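Local coordinates for designed protein 5L6HC3_1 (Synthetic construct, PDB 5IZS), which was designed from scratch to assemble as a homotrimer of helical hairpins, with specificity intended to come from modular hydrogen-bond networks, at residues I33-K38 against R53-E58. Residues are numbered along the deposited sequence; the frame is centred on the assembly and turned at random.
Sequences IDLVRK and RKVKEE
In the antiparallel helical hairpin from which each subunit of this designed trimer is built, Leu35 of helix 6-41 meets Val55 of helix 45-82 within three turns of the connecting loop. Their CA atoms lie 7.1 Å apart, and the contact shows in miniature how such a bundle is layered: an apolar pair inside, charged side chains along its flank. Val55 turns both methyls to the leucine. Its CG2 packs against the root and one branch of Leu35, 3.9 Å from Leu35 CB and 4.0 Å from Leu35 CD1, while Val55 CG1 reaches the other branch, Leu35 CD2, at 4.1 Å. With CG of Leu35 anti to the backbone N (chi1 -180°), each branch finds a different methyl of Val55. Val36 of the third subunit also packs on Leu35, and Ile33 of that subunit on Val55, so the intrachain pair is also part of the subunit interface.

On the flank, Lys38 and Lys54 approach at about a right angle until Lys38 NZ and Lys54 NZ stand 3.5 Å apart. Lys38 runs out extended, whereas Lys54 bends at chi3 (64°), which turns its ammonium toward helix 6-41. Glu51, one turn earlier on helix 45-82, forms a salt bridge with Lys54 and a long, weak ion pair with Lys38. Farther round helix 6-41, Arg37 NH1 bridges to Asp34 OD1 at 2.8 Å, on the anti side of the carboxylate and with a bent N-H...O angle of 131°.

No hydrogen bond crosses between 33-38 and 53-58; cohesion between the two segments rests on apolar packing of the buried Leu35 and Val55, while the two ammonium groups, both donors, probably sit this close because they share the carboxylate of Glu51, firmly for Lys54 and weakly for Lys38.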
ATOM      1  N   ILE C  33      -2.855  -2.536 -13.298  1.00 24.38           N
ATOM      2  CA  ILE C  33      -3.398  -3.606 -14.130  1.00 25.03           C
ATOM      3  C   ILE C  33      -3.947  -3.056 -15.446  1.00 27.53           C
ATOM      4  O   ILE C  33      -3.780  -3.665 -16.503  1.00 29.25           O
ATOM      5  CB  ILE C  33      -4.501  -4.384 -13.383  1.00 24.78           C
ATOM      6  CG1 ILE C  33      -3.916  -5.054 -12.139  1.00 26.29           C
ATOM      7  CG2 ILE C  33      -5.141  -5.433 -14.282  1.00 24.77           C
ATOM      8  CD1 ILE C  33      -4.959  -5.455 -11.118  1.00 24.21           C
ATOM      9  N   ASP C  34      -4.595  -1.895 -15.373  1.00 31.59           N
ATOM     10  CA  ASP C  34      -5.103  -1.211 -16.561  1.00 29.96           C
ATOM     11  C   ASP C  34      -3.965  -0.795 -17.493  1.00 24.15           C
ATOM     12  O   ASP C  34      -4.078  -0.911 -18.714  1.00 18.49           O
ATOM     13  CB  ASP C  34      -5.926   0.020 -16.170  1.00 35.28           C
ATOM     14  CG  ASP C  34      -7.218  -0.339 -15.449  1.00 42.60           C
ATOM     15  OD1 ASP C  34      -7.733  -1.460 -15.654  1.00 42.91           O
ATOM     16  OD2 ASP C  34      -7.718   0.504 -14.671  1.00 49.22           O
ATOM     17  N   LEU C  35      -2.867  -0.317 -16.911  1.00 24.09           N
ATOM     18  CA  LEU C  35      -1.710   0.114 -17.692  1.00 20.20           C
ATOM     19  C   LEU C  35      -1.071  -1.067 -18.418  1.00 24.35           C
ATOM     20  O   LEU C  35      -0.642  -0.940 -19.564  1.00 27.99           O
ATOM     21  CB  LEU C  35      -0.680   0.803 -16.794  1.00 18.39           C
ATOM     22  CG  LEU C  35       0.590   1.316 -17.477  1.00 25.92           C
ATOM     23  CD1 LEU C  35       0.248   2.347 -18.544  1.00 27.29           C
ATOM     24  CD2 LEU C  35       1.560   1.897 -16.453  1.00 22.19           C
ATOM     25  N   VAL C  36      -1.017  -2.213 -17.750  1.00 21.23           N
ATOM     26  CA  VAL C  36      -0.482  -3.429 -18.353  1.00 23.07           C
ATOM     27  C   VAL C  36      -1.427  -3.961 -19.430  1.00 24.47           C
ATOM     28  O   VAL C  36      -0.981  -4.455 -20.467  1.00 23.23           O
ATOM     29  CB  VAL C  36      -0.230  -4.521 -17.294  1.00 22.65           C
ATOM     30  CG1 VAL C  36       0.233  -5.813 -17.948  1.00 15.04           C
ATOM     31  CG2 VAL C  36       0.797  -4.041 -16.283  1.00 26.70           C
ATOM     32  N   ARG C  37      -2.733  -3.854 -19.185  1.00 28.91           N
ATOM     33  CA  ARG C  37      -3.721  -4.284 -20.169  1.00 27.95           C
ATOM     34  C   ARG C  37      -3.592  -3.480 -21.458  1.00 26.23           C
ATOM     35  O   ARG C  37      -3.503  -4.048 -22.545  1.00 22.85           O
ATOM     36  CB  ARG C  37      -5.142  -4.147 -19.626  1.00 27.68           C
ATOM     37  CG  ARG C  37      -6.202  -4.490 -20.670  1.00 29.07           C
ATOM     38  CD  ARG C  37      -7.620  -4.303 -20.151  1.00 33.95           C
ATOM     39  NE  ARG C  37      -7.917  -5.157 -19.006  1.00 37.50           N
ATOM     40  CZ  ARG C  37      -8.195  -4.697 -17.791  1.00 38.74           C
ATOM     41  NH1 ARG C  37      -8.218  -3.389 -17.569  1.00 36.39           N
ATOM     42  NH2 ARG C  37      -8.456  -5.541 -16.800  1.00 37.78           N
ATOM     43  N   LYS C  38      -3.579  -2.159 -21.328  1.00 22.75           N
ATOM     44  CA  LYS C  38      -3.476  -1.274 -22.482  1.00 26.94           C
ATOM     45  C   LYS C  38      -2.121  -1.414 -23.173  1.00 30.51           C
ATOM     46  O   LYS C  38      -2.011  -1.239 -24.384  1.00 32.76           O
ATOM     47  CB  LYS C  38      -3.711   0.179 -22.065  1.00 28.50           C
ATOM     48  CG  LYS C  38      -5.158   0.494 -21.696  1.00 31.34           C
ATOM     49  CD  LYS C  38      -5.316   1.912 -21.158  1.00 37.02           C
ATOM     50  CE  LYS C  38      -6.770   2.218 -20.817  1.00 38.84           C
ATOM     51  NZ  LYS C  38      -6.955   3.580 -20.242  1.00 38.12           N
ATOM     52  N   ARG C  53       2.172   8.290 -18.875  1.00 33.50           N
ATOM     53  CA  ARG C  53       2.118   9.614 -18.265  1.00 37.39           C
ATOM     54  C   ARG C  53       0.804   9.825 -17.503  1.00 32.72           C
ATOM     55  O   ARG C  53       0.787  10.456 -16.446  1.00 31.55           O
ATOM     56  CB  ARG C  53       2.293  10.698 -19.331  1.00 50.45           C
ATOM     57  CG  ARG C  53       2.195  12.115 -18.792  1.00 57.60           C
ATOM     58  CD  ARG C  53       2.363  13.139 -19.898  1.00 80.39           C
ATOM     59  NE  ARG C  53       1.563  14.333 -19.645  1.00 78.78           N
ATOM     60  CZ  ARG C  53       1.541  15.399 -20.437  1.00 78.68           C
ATOM     61  NH1 ARG C  53       2.285  15.426 -21.534  1.00 80.83           N
ATOM     62  NH2 ARG C  53       0.778  16.440 -20.130  1.00 77.43           N
ATOM     63  N   LYS C  54      -0.290   9.283 -18.033  1.00 29.38           N
ATOM     64  CA  LYS C  54      -1.601   9.437 -17.405  1.00 30.68           C
ATOM     65  C   LYS C  54      -1.682   8.691 -16.072  1.00 31.60           C
ATOM     66  O   LYS C  54      -2.131   9.245 -15.072  1.00 29.77           O
ATOM     67  CB  LYS C  54      -2.703   8.951 -18.350  1.00 29.45           C
ATOM     68  CG  LYS C  54      -4.125   9.268 -17.891  1.00 32.01           C
ATOM     69  CD  LYS C  54      -5.154   8.731 -18.878  1.00 38.89           C
ATOM     70  CE  LYS C  54      -5.112   7.213 -18.965  1.00 40.49           C
ATOM     71  NZ  LYS C  54      -5.513   6.727 -20.316  1.00 36.45           N
ATOM     72  N   VAL C  55      -1.246   7.434 -16.067  1.00 29.19           N
ATOM     73  CA  VAL C  55      -1.217   6.630 -14.847  1.00 28.06           C
ATOM     74  C   VAL C  55      -0.297   7.261 -13.802  1.00 28.27           C
ATOM     75  O   VAL C  55      -0.612   7.271 -12.610  1.00 26.67           O
ATOM     76  CB  VAL C  55      -0.766   5.181 -15.144  1.00 28.54           C
ATOM     77  CG1 VAL C  55      -0.353   4.452 -13.870  1.00 24.71           C
ATOM     78  CG2 VAL C  55      -1.875   4.426 -15.860  1.00 30.31           C
ATOM     79  N   LYS C  56       0.829   7.804 -14.257  1.00 30.88           N
ATOM     80  CA  LYS C  56       1.792   8.443 -13.364  1.00 34.78           C
ATOM     81  C   LYS C  56       1.185   9.641 -12.635  1.00 32.12           C
ATOM     82  O   LYS C  56       1.351   9.790 -11.425  1.00 33.69           O
ATOM     83  CB  LYS C  56       3.034   8.885 -14.138  1.00 37.79           C
ATOM     84  CG  LYS C  56       4.026   9.665 -13.293  1.00 39.50           C
ATOM     85  CD  LYS C  56       5.327   9.931 -14.031  1.00 42.91           C
ATOM     86  CE  LYS C  56       6.316  10.683 -13.146  1.00 47.09           C
ATOM     87  NZ  LYS C  56       7.626  10.916 -13.820  1.00 51.25           N
ATOM     88  N   GLU C  57       0.482  10.488 -13.380  1.00 32.42           N
ATOM     89  CA  GLU C  57      -0.173  11.661 -12.812  1.00 37.67           C
ATOM     90  C   GLU C  57      -1.306  11.250 -11.875  1.00 34.29           C
ATOM     91  O   GLU C  57      -1.488  11.843 -10.812  1.00 31.86           O
ATOM     92  CB  GLU C  57      -0.700  12.565 -13.930  1.00 44.80           C
ATOM     93  CG  GLU C  57      -1.734  13.592 -13.494  1.00 55.65           C
ATOM     94  CD  GLU C  57      -1.150  14.705 -12.645  1.00 67.07           C
ATOM     95  OE1 GLU C  57       0.086  14.879 -12.642  1.00 69.93           O
ATOM     96  OE2 GLU C  57      -1.936  15.411 -11.981  1.00 70.37           O
ATOM     97  N   GLU C  58      -2.052  10.222 -12.271  1.00 33.20           N
ATOM     98  CA  GLU C  58      -3.140   9.694 -11.451  1.00 30.30           C
ATOM     99  C   GLU C  58      -2.609   9.058 -10.167  1.00 27.89           C
ATOM    100  O   GLU C  58      -3.193   9.224  -9.096  1.00 22.83           O
ATOM    101  CB  GLU C  58      -3.963   8.678 -12.246  1.00 25.77           C
ATOM    102  CG  GLU C  58      -5.034   9.309 -13.127  1.00 30.78           C
ATOM    103  CD  GLU C  58      -5.467   8.413 -14.278  1.00 38.99           C
ATOM    104  OE1 GLU C  58      -5.052   7.236 -14.311  1.00 38.77           O
ATOM    105  OE2 GLU C  58      -6.215   8.893 -15.158  1.00 41.89           O
TER